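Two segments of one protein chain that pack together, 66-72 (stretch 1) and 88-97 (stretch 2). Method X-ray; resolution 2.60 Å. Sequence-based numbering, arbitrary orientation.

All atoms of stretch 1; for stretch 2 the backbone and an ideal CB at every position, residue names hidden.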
# COMPACT_ATOMS: atom_id res chain seq x y z
N PRO B 66 -8.07 -11.70 1.40
CA PRO B 66 -8.29 -11.23 2.77
C PRO B 66 -7.34 -10.13 3.24
O PRO B 66 -6.16 -10.12 2.88
CB PRO B 66 -8.13 -12.51 3.59
CG PRO B 66 -7.14 -13.29 2.79
CD PRO B 66 -7.66 -13.11 1.39
N HIS B 67 -7.88 -9.21 4.04
CA HIS B 67 -7.11 -8.10 4.60
C HIS B 67 -6.58 -7.12 3.54
O HIS B 67 -5.46 -6.63 3.66
CB HIS B 67 -5.92 -8.65 5.40
CG HIS B 67 -6.24 -9.89 6.17
ND1 HIS B 67 -7.14 -9.91 7.22
CD2 HIS B 67 -5.80 -11.17 6.03
CE1 HIS B 67 -7.23 -11.14 7.70
NE2 HIS B 67 -6.43 -11.92 6.99
N ALA B 68 -7.39 -6.83 2.53
CA ALA B 68 -6.96 -5.91 1.47
C ALA B 68 -7.41 -4.47 1.65
O ALA B 68 -8.53 -4.19 2.07
CB ALA B 68 -7.44 -6.43 0.14
N PHE B 69 -6.52 -3.54 1.30
CA PHE B 69 -6.80 -2.11 1.39
C PHE B 69 -6.07 -1.35 0.29
O PHE B 69 -5.14 -1.87 -0.32
CB PHE B 69 -6.38 -1.58 2.76
CG PHE B 69 -4.92 -1.79 3.07
CD1 PHE B 69 -3.99 -0.77 2.86
CD2 PHE B 69 -4.48 -3.00 3.61
CE1 PHE B 69 -2.65 -0.95 3.19
CE2 PHE B 69 -3.14 -3.19 3.94
CZ PHE B 69 -2.22 -2.17 3.74
N GLN B 70 -6.48 -0.12 0.04
CA GLN B 70 -5.85 0.64 -1.02
C GLN B 70 -5.46 2.07 -0.66
O GLN B 70 -6.04 2.68 0.24
CB GLN B 70 -6.77 0.64 -2.23
CG GLN B 70 -8.14 1.18 -1.90
CD GLN B 70 -9.18 0.94 -2.99
OE1 GLN B 70 -10.21 1.63 -3.03
NE2 GLN B 70 -8.94 -0.04 -3.86
N VAL B 71 -4.46 2.58 -1.37
CA VAL B 71 -3.98 3.93 -1.17
C VAL B 71 -4.28 4.67 -2.46
O VAL B 71 -3.64 4.42 -3.47
CB VAL B 71 -2.45 3.95 -0.93
CG1 VAL B 71 -1.95 5.37 -0.79
CG2 VAL B 71 -2.13 3.17 0.33
N ILE B 72 -5.27 5.56 -2.43
CA ILE B 72 -5.67 6.32 -3.61
C ILE B 72 -4.60 7.32 -4.06
O ILE B 72 -4.04 8.06 -3.26
CB ILE B 72 -6.97 7.09 -3.36
CG1 ILE B 72 -8.19 6.15 -3.39
CG2 ILE B 72 -7.15 8.13 -4.45
CD1 ILE B 72 -8.20 5.04 -2.37
N UNK B 88 -2.89 -6.41 11.52
CA UNK B 88 -1.82 -5.69 10.84
C UNK B 88 -2.42 -4.68 9.87
O UNK B 88 -2.01 -3.51 9.83
CB UNK B 88 -0.89 -6.66 10.10
N UNK B 89 -3.39 -5.12 9.08
CA UNK B 89 -4.02 -4.25 8.12
C UNK B 89 -4.68 -3.06 8.83
O UNK B 89 -4.54 -1.93 8.40
CB UNK B 89 -5.05 -5.03 7.29
N UNK B 90 -5.36 -3.31 9.94
CA UNK B 90 -5.98 -2.22 10.67
C UNK B 90 -4.90 -1.28 11.21
O UNK B 90 -5.11 -0.06 11.39
CB UNK B 90 -6.85 -2.76 11.81
N UNK B 91 -3.73 -1.85 11.48
CA UNK B 91 -2.62 -1.06 12.00
C UNK B 91 -2.09 -0.15 10.89
O UNK B 91 -1.81 1.02 11.11
CB UNK B 91 -1.51 -1.96 12.54
N UNK B 92 -1.99 -0.72 9.70
CA UNK B 92 -1.51 0.05 8.57
C UNK B 92 -2.52 1.14 8.26
O UNK B 92 -2.16 2.31 8.10
CB UNK B 92 -1.27 -0.84 7.35
N UNK B 93 -3.78 0.73 8.19
CA UNK B 93 -4.86 1.64 7.88
C UNK B 93 -4.82 2.86 8.77
O UNK B 93 -4.87 3.99 8.29
CB UNK B 93 -6.21 0.93 8.01
N UNK B 94 -4.72 2.63 10.07
CA UNK B 94 -4.71 3.73 11.02
C UNK B 94 -3.53 4.67 10.83
O UNK B 94 -3.67 5.89 10.96
CB UNK B 94 -4.70 3.18 12.45
N UNK B 95 -2.36 4.11 10.53
CA UNK B 95 -1.18 4.94 10.33
C UNK B 95 -1.30 5.75 9.04
O UNK B 95 -1.13 6.95 9.04
CB UNK B 95 0.08 4.07 10.30
N UNK B 96 -1.60 5.07 7.95
CA UNK B 96 -1.73 5.73 6.66
C UNK B 96 -2.79 6.83 6.62
O UNK B 96 -2.56 7.89 6.05
CB UNK B 96 -2.05 4.68 5.59
N UNK B 97 -3.94 6.58 7.22
CA UNK B 97 -5.00 7.57 7.22
C UNK B 97 -4.59 8.74 8.10
O UNK B 97 -4.99 9.88 7.87
CB UNK B 97 -6.32 6.96 7.70

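Stretch 2 is helical throughout, with phi near -60° and psi near -45°, and its axis runs 18° from that of strand 68-72, closest approach 9.4 Å. That gap must be filled by side chains, and the ring of Phe-69 already occupies much of it. Positions whose CA-to-CB bonds point toward the strand should therefore be apolar.

Position 88 points sideways, and its ideal CB has no atom of stretch 1 within 5.5 Å. Almost any helix-compatible residue would serve. It is Glu-88, extended and making no contact with the strand.

Position 89 points toward stretch 1, its ideal CB 4.0 Å from His-67 O and 4.2 Å from Phe-69 CD2. A ring carbon and a backbone carbonyl bound the space, so a flexible, unbranched apolar chain suits it well; leucine is also conceivable. The residue is Met-89. Its SD lies 3.9 Å from Phe-69 CD2 and 5.0 Å from the ring centroid, an oblique sulfur-aromatic approach, while its CE reaches the backbone at 3.4 Å from both His-67 C and Ala-68 O. All three chi angles, near 100°, lie between wells.

Positions 90 and 91 have nothing of stretch 1 near their ideal CB atoms, so small or polar residues are equally acceptable. They are Ala-90 and Glu-91.

Position 92 points toward the strand, with its ideal CB 4.0 Å from Phe-69 CZ. Aliphatic or aromatic groups would fit, provided a bulky one can turn aside from the ring. Trp-92 does this: its CB sits 3.9 Å from Phe-69 CZ, but chi1 of -90° leads the indole away. Its five-membered ring and the Phe-69 ring are inclined by only 25°, yet with centroids 6.0 Å apart they barely overlap.

Position 93 points sideways, and a short side chain would miss stretch 1; a long apolar one could bend back to Phe-69. Met-93 does so, with chi1 t and chi2 p, placing SD 4.0 Å from Phe-69 CB and 5.3 Å from the ring centroid, again obliquely.

Positions 94 and 95 are out of reach of the strand, which leaves their identity open. They are Gln-94 and His-95.

Position 96 points toward stretch 1, its ideal CB 5.5 Å from Val-71 CG2. This leaves room for a medium aliphatic chain such as leucine, isoleucine or methionine. In Leu-96 (m, t), CD1 lies 3.9 Å from Phe-69 CE1 and 4.2 Å from Val-71 CG2, touching both strand side chains.

Position 97 is again out of reach and tolerant; Cys-97 makes no contact with stretch 1.

Stretch 2 88-97: EMAEWMQHLC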
# COMPACT_ATOMS: atom_id res chain seq x y z
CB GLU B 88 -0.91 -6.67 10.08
CG GLU B 88 0.24 -5.97 9.35
CD GLU B 88 1.17 -6.92 8.60
OE1 GLU B 88 2.15 -6.43 7.99
OE2 GLU B 88 0.92 -8.14 8.62
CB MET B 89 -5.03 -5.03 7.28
CG MET B 89 -6.45 -4.76 7.63
SD MET B 89 -7.12 -3.62 6.46
CE MET B 89 -8.13 -4.77 5.40
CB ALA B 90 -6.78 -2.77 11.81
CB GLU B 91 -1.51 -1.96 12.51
CG GLU B 91 -0.60 -1.23 13.47
CD GLU B 91 0.44 -2.13 14.07
OE1 GLU B 91 1.20 -1.64 14.94
OE2 GLU B 91 0.51 -3.32 13.67
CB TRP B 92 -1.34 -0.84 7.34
CG TRP B 92 0.02 -1.45 7.24
CD1 TRP B 92 0.35 -2.79 7.30
CD2 TRP B 92 1.24 -0.76 7.00
NE1 TRP B 92 1.70 -2.96 7.11
CE2 TRP B 92 2.27 -1.72 6.93
CE3 TRP B 92 1.57 0.59 6.85
CZ2 TRP B 92 3.60 -1.38 6.70
CZ3 TRP B 92 2.89 0.93 6.63
CH2 TRP B 92 3.90 -0.05 6.55
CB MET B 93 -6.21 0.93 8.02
CG MET B 93 -7.33 1.58 7.24
SD MET B 93 -7.31 1.18 5.49
CE MET B 93 -6.16 2.31 4.83
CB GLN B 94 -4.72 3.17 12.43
CG GLN B 94 -4.71 4.19 13.55
CD GLN B 94 -4.64 3.52 14.91
OE1 GLN B 94 -5.55 2.79 15.29
NE2 GLN B 94 -3.55 3.75 15.64
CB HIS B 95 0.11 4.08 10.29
CG HIS B 95 0.60 3.64 11.64
ND1 HIS B 95 0.79 4.51 12.69
CD2 HIS B 95 0.96 2.42 12.09
CE1 HIS B 95 1.24 3.85 13.73
NE2 HIS B 95 1.36 2.58 13.40
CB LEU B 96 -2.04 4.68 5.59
CG LEU B 96 -0.90 3.69 5.36
CD1 LEU B 96 -1.36 2.56 4.45
CD2 LEU B 96 0.28 4.43 4.77
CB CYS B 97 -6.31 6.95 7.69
SG CYS B 97 -6.91 5.64 6.57
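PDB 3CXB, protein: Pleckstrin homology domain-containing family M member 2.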